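Local coordinates for protein 3-polyprenyl-4-hydroxybenzoate decarboxylase and related decarboxylases (Pelotomaculum thermopropionicum, PDB 6H6X) that uses prenylated FMN, with bound manganese and potassium ions, to interconvert 2-furoic acid and 2,5-furandicarboxylic acid, as a decarboxylase of the UbiD family, at residues Pro101-Ile106 against Lys226-Asp231; Ala124-Pro129 against Gly255-Tyr260; Leu188-His193 against Ile240-Lys245; Gln310-Asn315 against Lys347-Ala352; Val363-His368 against Asp418-Leu423. The protein carries 8 engineered substitutions. One frame throughout, in Å; residues are numbered along the deposited sequence.

Contact 1 of 5, residues Pro101-Ile106 against Lys226-Asp231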
# COMPACT_ATOMS: atom_id res chain seq x y z
N PRO B 101 6.65 41.07 -13.98
CA PRO B 101 5.58 41.08 -12.97
C PRO B 101 6.04 41.16 -11.50
O PRO B 101 5.40 41.85 -10.69
CB PRO B 101 4.82 39.82 -13.27
CG PRO B 101 5.10 39.52 -14.72
CD PRO B 101 6.49 40.00 -14.98
N VAL B 102 7.18 40.56 -11.17
CA VAL B 102 7.64 40.56 -9.79
C VAL B 102 8.12 41.93 -9.27
O VAL B 102 8.41 42.08 -8.06
CB VAL B 102 8.71 39.46 -9.56
CG1 VAL B 102 10.08 39.91 -10.06
CG2 VAL B 102 8.82 39.05 -8.08
N LYS B 103 8.25 42.91 -10.19
CA LYS B 103 8.65 44.28 -9.85
C LYS B 103 7.48 45.27 -9.66
O LYS B 103 7.73 46.41 -9.31
CB LYS B 103 9.60 44.83 -10.92
CG LYS B 103 10.92 44.08 -11.02
CD LYS B 103 11.78 44.20 -9.77
CE LYS B 103 13.21 43.83 -10.12
NZ LYS B 103 14.15 43.90 -8.97
N GLU B 104 6.24 44.82 -9.88
CA GLU B 104 5.06 45.66 -9.74
C GLU B 104 5.00 46.43 -8.40
O GLU B 104 4.76 47.63 -8.41
CB GLU B 104 3.81 44.80 -9.97
CG GLU B 104 3.62 44.45 -11.45
CD GLU B 104 2.63 43.34 -11.74
OE1 GLU B 104 1.93 42.81 -10.84
OE2 GLU B 104 2.54 42.96 -12.92
N CYS B 105 5.23 45.74 -7.28
CA CYS B 105 5.33 46.37 -5.95
C CYS B 105 6.71 46.10 -5.35
O CYS B 105 7.20 44.98 -5.41
CB CYS B 105 4.25 45.83 -5.01
SG CYS B 105 2.59 45.76 -5.72
N ILE B 106 7.33 47.11 -4.76
CA ILE B 106 8.70 47.04 -4.25
C ILE B 106 8.68 47.73 -2.89
O ILE B 106 8.17 48.85 -2.77
CB ILE B 106 9.68 47.77 -5.21
CG1 ILE B 106 9.68 47.08 -6.59
CG2 ILE B 106 11.07 47.86 -4.61
CD1 ILE B 106 10.49 47.80 -7.67
N LYS B 226 17.20 41.57 -12.44
CA LYS B 226 18.11 41.92 -11.36
C LYS B 226 17.32 42.34 -10.15
O LYS B 226 16.27 42.97 -10.29
CB LYS B 226 18.99 43.13 -11.71
CG LYS B 226 19.99 42.96 -12.82
CD LYS B 226 21.04 41.89 -12.58
CE LYS B 226 22.07 42.31 -11.59
NZ LYS B 226 23.20 41.32 -11.67
N CYS B 227 17.86 42.02 -8.98
CA CYS B 227 17.31 42.46 -7.69
C CYS B 227 17.60 43.93 -7.43
O CYS B 227 18.53 44.49 -7.98
CB CYS B 227 17.92 41.62 -6.56
SG CYS B 227 17.21 39.95 -6.53
N GLU B 228 16.80 44.53 -6.57
CA GLU B 228 16.95 45.95 -6.19
C GLU B 228 18.19 46.22 -5.35
O GLU B 228 18.91 47.17 -5.63
CB GLU B 228 15.73 46.43 -5.40
CG GLU B 228 14.40 46.36 -6.13
CD GLU B 228 14.35 47.24 -7.36
OE1 GLU B 228 14.58 48.46 -7.22
OE2 GLU B 228 14.08 46.70 -8.47
N THR B 229 18.40 45.43 -4.30
CA THR B 229 19.38 45.76 -3.25
C THR B 229 20.54 44.80 -3.14
O THR B 229 21.39 44.96 -2.28
CB THR B 229 18.68 45.79 -1.87
OG1 THR B 229 18.16 44.49 -1.54
CG2 THR B 229 17.53 46.80 -1.92
N VAL B 230 20.58 43.79 -4.02
CA VAL B 230 21.66 42.82 -4.03
C VAL B 230 21.97 42.44 -5.46
O VAL B 230 21.10 42.53 -6.32
CB VAL B 230 21.29 41.56 -3.21
CG1 VAL B 230 21.21 41.89 -1.72
CG2 VAL B 230 19.98 40.93 -3.71
N ASP B 231 23.18 41.96 -5.69
CA ASP B 231 23.66 41.62 -7.03
C ASP B 231 23.37 40.14 -7.33
O ASP B 231 24.27 39.29 -7.40
CB ASP B 231 25.16 41.93 -7.14
CG ASP B 231 25.69 41.79 -8.57
OD1 ASP B 231 24.93 41.95 -9.55
OD2 ASP B 231 26.91 41.50 -8.68
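Lys103, in the 3-10 turn that leads into strand 105-107, reaches across to Lys226 and Glu228 at the loop joining strands 223-226 and 233-235. Its ammonium group does most of the work. NZ donates to Lys226 O at 2.7 Å, meeting the carbonyl in its plane on a lone pair, and forms a salt bridge with Glu228 OE2 at 2.8 Å. A lysine suits the place because one tip can serve a backbone carbonyl and a carboxylate together. Its chain bends once, at chi2 (-65°), and then runs extended, while Glu228, also bent at chi2 (-63°), comes to meet it tip to tip. The carboxylate offers the lone pair of OE2 that faces away from OE1. Ile106 crosses Glu228 at about a right angle: its CD1 rests 3.8 Å from Glu228 OE2 and its CG2 4.0 Å from Glu228 CG, putting a hydrocarbon wall beside the ion pair. An alanine in place of Lys103 would probably leave the Glu228 carboxylate without its countercharge and Lys226 O without this donor, setting the acidic side chain free to turn. Two further ties shape the 226-231 loop. Lys226 NZ bridges to Asp231 OD1 at 2.8 Å and also pairs with Glu233, whereas the backbone N of Glu228 is held by the carboxylate of Glu243. Here one charged tip fastens two connecting segments at the periphery of the antiparallel sheet, within the flavin-binding domain of the UbiD fold.

Contact 2 of 5, residues Ala124-Pro129 against Gly255-Tyr260. With 4LU (1-deoxy-5-O-phosphono-1-(3,3,4,5-tetramethyl-9,11-dioxo-2,3,8,9,10,11-hexahydro-7H-quinolino[1,8-fg]pteridin-12-ium-7-y l)-D-ribitol), chain I.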
# COMPACT_ATOMS: atom_id res chain seq x y z
N ALA B 124 2.60 20.89 14.90
CA ALA B 124 2.53 21.17 16.37
C ALA B 124 3.82 21.60 17.00
O ALA B 124 3.88 22.65 17.63
CB ALA B 124 2.03 19.92 17.10
N GLY B 125 4.87 20.82 16.84
CA GLY B 125 6.18 21.18 17.41
C GLY B 125 6.97 22.35 16.79
O GLY B 125 8.07 22.63 17.24
N ASP B 126 6.45 22.99 15.74
CA ASP B 126 7.22 24.02 15.00
C ASP B 126 7.43 25.29 15.84
O ASP B 126 6.49 25.76 16.48
CB ASP B 126 6.51 24.42 13.67
CG ASP B 126 6.60 23.34 12.56
OD1 ASP B 126 7.23 22.26 12.70
OD2 ASP B 126 6.02 23.61 11.50
N ALA B 127 8.64 25.86 15.78
CA ALA B 127 8.96 27.08 16.53
C ALA B 127 8.17 28.34 16.17
O ALA B 127 8.05 29.24 16.98
CB ALA B 127 10.43 27.38 16.39
N GLY B 128 7.66 28.41 14.94
CA GLY B 128 6.82 29.51 14.52
C GLY B 128 6.49 29.36 13.04
O GLY B 128 6.58 28.26 12.49
N PRO B 129 6.12 30.45 12.37
CA PRO B 129 5.86 30.40 10.94
C PRO B 129 7.13 30.10 10.15
O PRO B 129 8.21 30.56 10.52
CB PRO B 129 5.36 31.79 10.62
CG PRO B 129 4.94 32.38 11.94
CD PRO B 129 5.94 31.81 12.90
N GLY B 255 14.51 26.62 14.89
CA GLY B 255 13.88 25.34 15.15
C GLY B 255 13.23 25.25 16.52
O GLY B 255 13.24 26.25 17.24
N PRO B 256 12.63 24.10 16.86
CA PRO B 256 12.57 22.91 15.97
C PRO B 256 11.49 23.00 14.87
O PRO B 256 10.66 23.93 14.84
CB PRO B 256 12.25 21.77 16.95
CG PRO B 256 11.45 22.44 18.05
CD PRO B 256 11.79 23.91 18.07
N PHE B 257 11.50 22.01 13.99
CA PHE B 257 10.64 22.02 12.80
C PHE B 257 10.27 20.60 12.38
O PHE B 257 11.14 19.74 12.29
CB PHE B 257 11.42 22.75 11.69
CG PHE B 257 10.71 22.86 10.38
CD1 PHE B 257 9.70 23.79 10.20
CD2 PHE B 257 11.06 22.04 9.29
CE1 PHE B 257 9.05 23.91 8.99
CE2 PHE B 257 10.43 22.19 8.08
CZ PHE B 257 9.42 23.12 7.93
N GLY B 258 8.99 20.37 12.08
CA GLY B 258 8.59 19.10 11.43
C GLY B 258 9.18 18.89 10.01
O GLY B 258 8.95 19.70 9.10
N GLU B 259 9.92 17.79 9.80
CA GLU B 259 10.71 17.55 8.56
C GLU B 259 10.19 16.37 7.69
O GLU B 259 9.23 15.70 8.09
CB GLU B 259 12.20 17.34 8.93
CG GLU B 259 13.07 18.59 8.77
CD GLU B 259 13.25 19.10 7.32
OE1 GLU B 259 14.05 20.07 7.21
OE2 GLU B 259 12.62 18.57 6.32
N TYR B 260 10.84 16.13 6.53
CA TYR B 260 10.50 15.03 5.53
C TYR B 260 10.24 13.60 6.06
O TYR B 260 9.29 12.93 5.59
CB TYR B 260 11.53 14.94 4.34
CG TYR B 260 12.95 14.62 4.76
CD1 TYR B 260 13.38 13.27 4.95
CD2 TYR B 260 13.87 15.66 5.02
CE1 TYR B 260 14.69 13.01 5.38
CE2 TYR B 260 15.17 15.39 5.45
CZ TYR B 260 15.58 14.07 5.63
OH TYR B 260 16.88 13.85 6.03
C9 4LU I . 14.25 20.79 -0.11
C8 4LU I . 12.85 20.93 -0.30
C7 4LU I . 11.99 21.37 0.72
C10 4LU I . 16.90 21.47 2.47
C6 4LU I . 12.56 21.46 2.13
N3 4LU I . 18.13 23.04 4.42
C2 4LU I . 18.89 22.44 3.44
C13 4LU I . 10.28 21.92 3.56
C5 4LU I . 11.79 21.95 3.39
C1 4LU I . 13.85 21.61 4.68
O2 4LU I . 20.14 22.62 3.43
N1 4LU I . 18.28 21.68 2.48
C4 4LU I . 16.78 22.90 4.50
O4 4LU I . 16.12 23.48 5.40
C4A 4LU I . 16.08 22.05 3.47
N5 4LU I . 14.66 21.87 3.44
C3 4LU I . 12.59 22.06 4.64
C12 4LU I . 11.86 23.49 3.13
C5A 4LU I . 14.02 21.47 2.24
C7M 4LU I . 10.49 21.50 0.47
C8M 4LU I . 12.36 20.64 -1.69
C9A 4LU I . 14.90 20.99 1.13
N10 4LU I . 16.28 20.71 1.45
C1' 4LU I . 17.17 20.07 0.48
C2' 4LU I . 17.92 20.99 -0.51
O2' 4LU I . 17.09 22.01 -1.08
C3' 4LU I . 18.41 20.12 -1.66
O3' 4LU I . 19.09 18.98 -1.13
C4' 4LU I . 19.29 20.91 -2.64
O4' 4LU I . 19.41 20.28 -3.96
C5' 4LU I . 20.70 21.19 -2.17
O5' 4LU I . 21.21 21.92 -3.31
P 4LU I . 22.80 22.13 -3.59
O2P 4LU I . 22.92 23.13 -4.75
O3P 4LU I . 23.38 22.76 -2.29
O1P 4LU I . 23.30 20.74 -3.97
O HOH W 1 6.72 21.19 9.70
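Asp126 turns its carboxylate onto the backbone of strand 252-258. With CG anti to the carbonyl carbon (chi1 -73°), OD1 lies in front of Gly258 N and accepts a short, almost straight bond (2.7 Å, 176°). OD2 accepts from His123 N and faces a water, 3.1 Å away, that also lies 2.7 Å from Gly258 O. The Phe257 ring and the carboxylate have planes only 17° apart, but the two groups meet obliquely, with Phe257 CD1 3.8 Å from Asp126 OD1. The water lies over one ring face, toward its rim, and Arg152 also touches the ring. Behind this, Ala127 N donates to Pro256 O at 2.9 Å. The cis peptide before Pro256 and the positive phi of Gly255 shape the bend, and the small Ala127 methyl sits 3.1 Å from Gly255 O. Further on, Glu259 is bent at chi2, bringing OE1 to 3.0 Å from C1 of the prenylated flavin and into a salt bridge with Arg152. An acidic side chain gripping the strand backbone thus probably helps to fix the chain that presents Glu259 to the cofactor.

Contact 3 of 5, residues Leu188-His193 against Ile240-Lys245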
# COMPACT_ATOMS: atom_id res chain seq x y z
N LEU B 188 15.49 35.20 -2.45
CA LEU B 188 14.52 34.16 -2.21
C LEU B 188 13.36 34.39 -3.12
O LEU B 188 12.78 35.46 -3.09
CB LEU B 188 14.02 34.25 -0.78
CG LEU B 188 15.11 34.05 0.27
CD1 LEU B 188 14.52 34.41 1.61
CD2 LEU B 188 15.56 32.61 0.28
N ALA B 189 13.00 33.41 -3.95
CA ALA B 189 11.79 33.54 -4.79
C ALA B 189 10.74 32.51 -4.48
O ALA B 189 11.06 31.35 -4.39
CB ALA B 189 12.20 33.44 -6.23
N ILE B 190 9.50 32.94 -4.38
CA ILE B 190 8.37 32.15 -3.94
C ILE B 190 7.30 32.25 -4.99
O ILE B 190 6.97 33.33 -5.46
CB ILE B 190 7.83 32.65 -2.61
CG1 ILE B 190 8.87 32.54 -1.50
CG2 ILE B 190 6.58 31.86 -2.21
CD1 ILE B 190 8.48 33.30 -0.23
N GLY B 191 6.75 31.12 -5.42
CA GLY B 191 5.67 31.15 -6.39
C GLY B 191 6.27 31.07 -7.76
O GLY B 191 6.19 32.03 -8.57
N VAL B 192 6.85 29.92 -8.04
CA VAL B 192 7.41 29.64 -9.35
C VAL B 192 6.81 28.38 -9.92
O VAL B 192 6.10 27.61 -9.28
CB VAL B 192 8.93 29.55 -9.30
CG1 VAL B 192 9.55 30.86 -8.86
CG2 VAL B 192 9.42 28.43 -8.37
N HIS B 193 7.07 28.20 -11.19
CA HIS B 193 6.63 27.03 -11.88
C HIS B 193 7.27 25.79 -11.25
O HIS B 193 8.43 25.84 -10.88
CB HIS B 193 7.03 27.15 -13.35
CG HIS B 193 6.38 26.13 -14.22
ND1 HIS B 193 6.93 24.89 -14.41
CD2 HIS B 193 5.24 26.17 -14.94
CE1 HIS B 193 6.16 24.20 -15.23
NE2 HIS B 193 5.13 24.95 -15.57
N ILE B 240 6.65 36.41 -5.48
CA ILE B 240 7.26 37.17 -4.42
C ILE B 240 8.77 36.93 -4.41
O ILE B 240 9.20 35.79 -4.61
CB ILE B 240 6.70 36.71 -3.03
CG1 ILE B 240 5.21 37.04 -2.87
CG2 ILE B 240 7.44 37.37 -1.90
CD1 ILE B 240 4.38 35.98 -2.20
N VAL B 241 9.56 37.98 -4.15
CA VAL B 241 11.01 37.90 -3.97
C VAL B 241 11.39 38.61 -2.71
O VAL B 241 10.95 39.73 -2.47
CB VAL B 241 11.80 38.50 -5.14
CG1 VAL B 241 13.26 38.78 -4.78
CG2 VAL B 241 11.70 37.61 -6.37
N ILE B 242 12.22 37.97 -1.91
CA ILE B 242 12.73 38.53 -0.69
C ILE B 242 14.22 38.55 -0.88
O ILE B 242 14.85 37.52 -1.07
CB ILE B 242 12.30 37.70 0.55
CG1 ILE B 242 10.77 37.74 0.69
CG2 ILE B 242 12.95 38.21 1.80
CD1 ILE B 242 10.28 36.63 1.61
N GLU B 243 14.78 39.75 -0.82
CA GLU B 243 16.22 40.01 -0.97
C GLU B 243 16.86 40.16 0.39
O GLU B 243 16.26 40.72 1.30
CB GLU B 243 16.41 41.29 -1.77
CG GLU B 243 15.66 41.33 -3.11
CD GLU B 243 15.88 42.60 -3.92
OE1 GLU B 243 16.71 43.45 -3.49
OE2 GLU B 243 15.23 42.74 -5.00
N GLY B 244 18.07 39.68 0.55
CA GLY B 244 18.76 39.87 1.80
C GLY B 244 20.15 39.34 1.84
O GLY B 244 20.81 39.14 0.81
N LYS B 245 20.62 39.09 3.05
CA LYS B 245 21.98 38.59 3.21
C LYS B 245 22.10 37.72 4.44
O LYS B 245 21.43 37.95 5.44
CB LYS B 245 22.95 39.76 3.24
CG LYS B 245 22.67 40.78 4.33
CD LYS B 245 23.31 42.14 4.02
CE LYS B 245 22.69 43.26 4.86
NZ LYS B 245 23.45 44.54 4.85
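Strand segments 188-190 and 240-245 run antiparallel, their axes 166° apart and 4.7 Å at closest approach, as neighbouring strands of the barrel-like sheet in the flavin-binding domain. Leu188 pairs with Ile242 and Ile190 with Ile240 as hydrogen-bonded pairs, flanking the non-hydrogen-bonded pair Ala189-Val241. Leu188 N donates to Ile242 O and Ile242 N returns the bond to Leu188 O, both at 2.8 Å. The bonds of the Ile190-Ile240 pair are slightly longer: Ile190 N to Ile240 O is 2.9 Å and Ile240 N to Ile190 O is 3.1 Å. Leu188, Ile190, Ile240 and Ile242 share one face, where bulky aliphatic groups suit a buried sheet. Leu188 crosses Ile242 at a slant; with its CG anti to the carbonyl carbon (chi1 -62°), CD1 settles 4.1 Å from both CB and CG2 of Ile242. A diagonal contact, Ile190 CD1 to Ile242 CD1, extends the layer, and strand 130-139 supplies Leu136, Ile131 and Ala134 beside it. The other face is slimmer: the Ala189 methyl and Val241 CG2 meet at 4.2 Å, under Pro235 and Val234. Beyond the strand, Gly191 adopts a positive phi that suits glycine, and His193 caps helix 194-199 through ND1 to Ala195 N. From the central pair, Val241 CA points its hydrogen at Leu188 O of the neighbouring pair across 3.1 Å.

Contact 4 of 5, residues Gln310-Asn315 against Lys347-Ala352. Engineered in segment 310-315: Asn315 (natural residue Ala). Engineered in segment 347-352: Arg348 (natural residue Asn), Asp351 (natural residue Phe).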
# COMPACT_ATOMS: atom_id res chain seq x y z
N GLN B 310 20.42 6.65 -13.71
CA GLN B 310 21.72 6.76 -14.40
C GLN B 310 22.79 5.88 -13.77
O GLN B 310 23.44 5.11 -14.48
CB GLN B 310 22.26 8.20 -14.44
CG GLN B 310 21.84 9.00 -15.65
CD GLN B 310 22.37 10.42 -15.60
OE1 GLN B 310 22.36 11.07 -14.53
NE2 GLN B 310 22.83 10.93 -16.75
N THR B 311 22.98 6.00 -12.46
CA THR B 311 24.00 5.22 -11.79
C THR B 311 23.81 3.71 -11.95
O THR B 311 24.77 2.98 -12.17
CB THR B 311 24.03 5.47 -10.28
OG1 THR B 311 23.93 6.86 -10.02
CG2 THR B 311 25.36 4.91 -9.68
N VAL B 312 22.57 3.27 -11.84
CA VAL B 312 22.26 1.88 -11.98
C VAL B 312 22.45 1.45 -13.43
O VAL B 312 22.97 0.37 -13.65
CB VAL B 312 20.85 1.57 -11.46
CG1 VAL B 312 20.46 0.14 -11.75
CG2 VAL B 312 20.78 1.79 -9.95
N ARG B 313 22.02 2.26 -14.40
CA ARG B 313 22.16 1.93 -15.84
C ARG B 313 23.64 1.74 -16.27
O ARG B 313 23.92 0.83 -17.04
CB ARG B 313 21.48 2.96 -16.73
CG ARG B 313 21.09 2.42 -18.11
CD ARG B 313 20.74 3.51 -19.13
NE ARG B 313 19.52 4.27 -18.81
CZ ARG B 313 18.27 3.81 -18.92
NH1 ARG B 313 18.03 2.55 -19.33
NH2 ARG B 313 17.24 4.61 -18.62
N GLN B 314 24.56 2.52 -15.71
CA GLN B 314 26.01 2.38 -15.92
C GLN B 314 26.48 0.97 -15.68
O GLN B 314 27.26 0.44 -16.48
CB GLN B 314 26.85 3.30 -15.00
CG GLN B 314 27.66 4.37 -15.72
CD GLN B 314 26.83 5.59 -16.12
OE1 GLN B 314 26.99 6.68 -15.55
NE2 GLN B 314 25.91 5.41 -17.08
N ASN B 315 26.04 0.36 -14.57
CA ASN B 315 26.51 -0.94 -14.18
C ASN B 315 25.56 -2.04 -14.62
O ASN B 315 25.97 -3.18 -14.64
CB ASN B 315 26.72 -1.02 -12.67
CG ASN B 315 27.84 -0.15 -12.18
OD1 ASN B 315 29.01 -0.45 -12.35
ND2 ASN B 315 27.49 0.94 -11.51
N LYS B 347 22.54 -8.28 -7.63
CA LYS B 347 23.64 -7.76 -6.78
C LYS B 347 24.29 -6.51 -7.32
O LYS B 347 24.55 -5.57 -6.56
CB LYS B 347 24.73 -8.82 -6.50
N ARG B 348 24.53 -6.47 -8.63
CA ARG B 348 25.11 -5.28 -9.26
C ARG B 348 24.14 -4.07 -9.18
O ARG B 348 24.56 -2.97 -8.92
CB ARG B 348 25.48 -5.56 -10.73
CG ARG B 348 26.65 -6.56 -10.90
CD ARG B 348 26.80 -7.03 -12.36
NE ARG B 348 27.13 -5.91 -13.25
CZ ARG B 348 28.33 -5.30 -13.33
NH1 ARG B 348 29.37 -5.70 -12.59
NH2 ARG B 348 28.50 -4.28 -14.17
N ALA B 349 22.85 -4.28 -9.42
CA ALA B 349 21.87 -3.19 -9.28
C ALA B 349 21.86 -2.69 -7.79
O ALA B 349 21.92 -1.51 -7.53
CB ALA B 349 20.49 -3.66 -9.73
N ILE B 350 21.93 -3.63 -6.85
CA ILE B 350 21.97 -3.30 -5.44
C ILE B 350 23.20 -2.48 -5.07
O ILE B 350 23.06 -1.44 -4.39
CB ILE B 350 21.84 -4.54 -4.53
CG1 ILE B 350 20.41 -5.07 -4.59
CG2 ILE B 350 22.26 -4.23 -3.07
CD1 ILE B 350 20.26 -6.51 -4.11
N ASP B 351 24.37 -2.93 -5.51
CA ASP B 351 25.64 -2.23 -5.23
C ASP B 351 25.63 -0.81 -5.82
O ASP B 351 26.11 0.13 -5.21
CB ASP B 351 26.86 -3.05 -5.72
N ALA B 352 25.08 -0.67 -7.02
CA ALA B 352 24.94 0.62 -7.68
C ALA B 352 23.96 1.55 -6.95
O ALA B 352 24.21 2.74 -6.85
CB ALA B 352 24.51 0.42 -9.11
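Asn315 and Val312 face Arg348, Ala349 and Ala352 where helices 294-315 and 345-356 pack on the C-terminal domain's mixed sheet. The segment axes come within 8.7 Å at a crossing angle of 142°. Asn315, an engineered residue, can be followed outward. Its CB lies 4.0 Å from Arg348 NH2; CG leaves anti to the carbonyl carbon (chi1 -67°), which carries the amide along the interface; and at the tip ND2 stands 3.9 Å from the Ala352 methyl while making a weak bond back to Thr311 O in its own helix. The polar bonds across the interface go to the Asn315 backbone carbonyl. Arg348, also engineered, bends at chi3 and brings the edge of its guanidinium to Asn315 O, with NH2 donating at 2.8 Å on a carbonyl lone pair and NE adding a weak bond at 3.3 Å; the oxygen lies 22° out of the guanidinium plane. Deeper in, Ala352 fits because its methyl is small: it reaches to 3.9 Å from Val312 CA and 4.1 Å from Val312 CG2, close enough to bring the two backbones together. Val312 CG1 faces Ala349 CB, and Thr311 CG2 lies 3.7 Å from Ala352 O, its hydroxyl being bound to Val307 O. The chemistry is therefore layered, an alanine-valine seam toward the sheet and, outside it, Arg348 bonding to a backbone oxygen, not to a side chain.

Contact 5 of 5, residues Val363-His368 against Asp418-Leu423. With CA (calcium ion), chain J.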
# COMPACT_ATOMS: atom_id res chain seq x y z
N VAL B 363 17.01 -1.73 -0.56
CA VAL B 363 16.86 -1.86 -2.01
C VAL B 363 16.18 -3.17 -2.28
O VAL B 363 16.62 -4.21 -1.77
CB VAL B 363 18.22 -1.83 -2.69
CG1 VAL B 363 18.10 -1.85 -4.21
CG2 VAL B 363 18.96 -0.60 -2.23
N VAL B 364 15.07 -3.14 -3.00
CA VAL B 364 14.54 -4.33 -3.61
C VAL B 364 14.61 -4.37 -5.14
O VAL B 364 14.27 -3.38 -5.81
CB VAL B 364 13.24 -4.88 -3.00
CG1 VAL B 364 12.72 -4.18 -1.75
CG2 VAL B 364 12.21 -5.36 -3.96
N VAL B 365 15.07 -5.51 -5.67
CA VAL B 365 15.20 -5.70 -7.14
C VAL B 365 14.11 -6.67 -7.60
O VAL B 365 13.92 -7.68 -6.99
CB VAL B 365 16.59 -6.23 -7.58
CG1 VAL B 365 16.69 -6.34 -9.11
CG2 VAL B 365 17.69 -5.33 -7.06
N VAL B 366 13.37 -6.33 -8.63
CA VAL B 366 12.33 -7.19 -9.16
C VAL B 366 12.46 -7.29 -10.69
O VAL B 366 13.16 -6.51 -11.32
CB VAL B 366 10.92 -6.71 -8.82
CG1 VAL B 366 10.76 -6.68 -7.31
CG2 VAL B 366 10.67 -5.31 -9.39
N ASP B 367 11.77 -8.27 -11.27
CA ASP B 367 11.72 -8.43 -12.70
C ASP B 367 10.88 -7.32 -13.37
O ASP B 367 9.98 -6.73 -12.76
CB ASP B 367 11.16 -9.83 -13.02
CG ASP B 367 12.13 -10.96 -12.60
OD1 ASP B 367 13.29 -10.96 -13.07
OD2 ASP B 367 11.76 -11.82 -11.76
N HIS B 368 11.20 -7.05 -14.63
CA HIS B 368 10.57 -5.99 -15.46
C HIS B 368 9.07 -5.98 -15.49
O HIS B 368 8.47 -4.93 -15.63
CB HIS B 368 11.14 -5.99 -16.92
CG HIS B 368 10.86 -7.24 -17.72
ND1 HIS B 368 10.10 -7.25 -18.87
CD2 HIS B 368 11.26 -8.53 -17.54
CE1 HIS B 368 10.02 -8.48 -19.35
NE2 HIS B 368 10.73 -9.27 -18.57
N ASP B 418 16.99 -9.44 -3.26
CA ASP B 418 16.83 -9.90 -4.67
C ASP B 418 15.56 -10.62 -4.78
O ASP B 418 15.46 -11.75 -4.31
CB ASP B 418 17.94 -10.90 -5.03
CG ASP B 418 17.86 -11.36 -6.50
OD1 ASP B 418 16.86 -11.11 -7.21
OD2 ASP B 418 18.83 -11.97 -6.90
N ALA B 419 14.53 -9.98 -5.33
CA ALA B 419 13.26 -10.62 -5.44
C ALA B 419 12.97 -10.91 -6.94
O ALA B 419 11.83 -10.80 -7.37
CB ALA B 419 12.19 -9.71 -4.85
N THR B 420 14.02 -11.22 -7.71
CA THR B 420 13.84 -11.72 -9.07
C THR B 420 13.69 -13.24 -9.11
O THR B 420 14.19 -13.98 -8.26
CB THR B 420 15.01 -11.28 -9.98
OG1 THR B 420 16.24 -11.90 -9.59
CG2 THR B 420 15.17 -9.76 -9.88
N ILE B 421 12.96 -13.69 -10.13
CA ILE B 421 12.83 -15.11 -10.45
C ILE B 421 14.22 -15.65 -10.81
O ILE B 421 14.94 -15.03 -11.64
CB ILE B 421 11.87 -15.30 -11.64
CG1 ILE B 421 10.43 -14.95 -11.25
CG2 ILE B 421 11.91 -16.73 -12.15
CD1 ILE B 421 9.62 -14.46 -12.45
N PRO B 422 14.63 -16.79 -10.20
CA PRO B 422 15.93 -17.41 -10.63
C PRO B 422 15.88 -17.90 -12.09
O PRO B 422 14.80 -18.30 -12.56
CB PRO B 422 16.10 -18.58 -9.64
CG PRO B 422 15.25 -18.22 -8.46
CD PRO B 422 14.05 -17.52 -9.05
N LEU B 423 17.00 -17.85 -12.80
CA LEU B 423 17.01 -18.03 -14.29
C LEU B 423 16.70 -19.44 -14.87
O LEU B 423 16.09 -19.52 -15.94
CB LEU B 423 18.32 -17.52 -14.89
CG LEU B 423 18.32 -16.03 -15.20
CD1 LEU B 423 19.71 -15.60 -15.63
CD2 LEU B 423 17.26 -15.69 -16.25
CA CA J . 15.25 -14.19 -5.82
O HOH W 2 10.49 -10.37 -9.66
O HOH W 3 14.35 -13.32 -13.63
O HOH W 4 17.14 -14.81 -7.60
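Asp367 OD2 is gripped by Ile421 N, which donates a nearly straight bond (2.8 Å, 175°) to the lone pair on the side of OD1, and by a water at 2.9 Å that also binds Asp367 N and Ala419 O. A second water ties Asp367 OD1 to Ile421 O, while Arg385 is a long, weak ionic partner. An alanine at Asp367 would probably leave Ile421 N without its acceptor and each of the two waters with one fewer, letting the loop beside the calcium shift. An aspartate suits the spot because its short chain brings two oxygens to the loop backbone. Before it, Val365 pairs with Asp418 as a parallel bridge, and Ala419 N donates to Val365 O at 2.9 Å. Val365 and Thr420 lie side by side, CG1 to CG2 at 3.8 Å. Asp418 OD1 closes an Asx turn by accepting from Thr420 N at 2.9 Å and takes a second, 2.6 Å bond from Thr420 OG1, whose hydroxyl, also bound to Lys340, stands between backbone N and carbonyl carbon (chi1 67°). This turn presents Asp418 O and Thr420 O to the calcium ion at 2.9 and 2.7 Å; Arg385 O, Asp391 OD2 and a water complete the ligands. Strand 362-367 lies between strands 333-338 and 414-418, with helix 345-356 packed on Val363 and Val365 and helix 375-385 on Val364 and Val366.

Contacts 1, 2 and 3 reach the same antiparallel sheet, while contact 5 lies in the C-terminal sheet and contact 4 joins two helices packed on it; contact 1 is on the far side of the chain's centre from both. Contacts 3 and 5 are buried, contacts 1, 2 and 4 partly so. Contact 3 is aliphatic; contact 1, about 10 Å away between centres, is polar and peripheral, and Glu243 of contact 3 bonds to its loop. Contact 2 encloses contact 3 along the chain and is the one of the five that touches the flavin. Contacts 4 and 5 meet where Ile350 packs on Val363 and Val365: the first is apolar inside and charged outside, the second held by waters and set beside a calcium site.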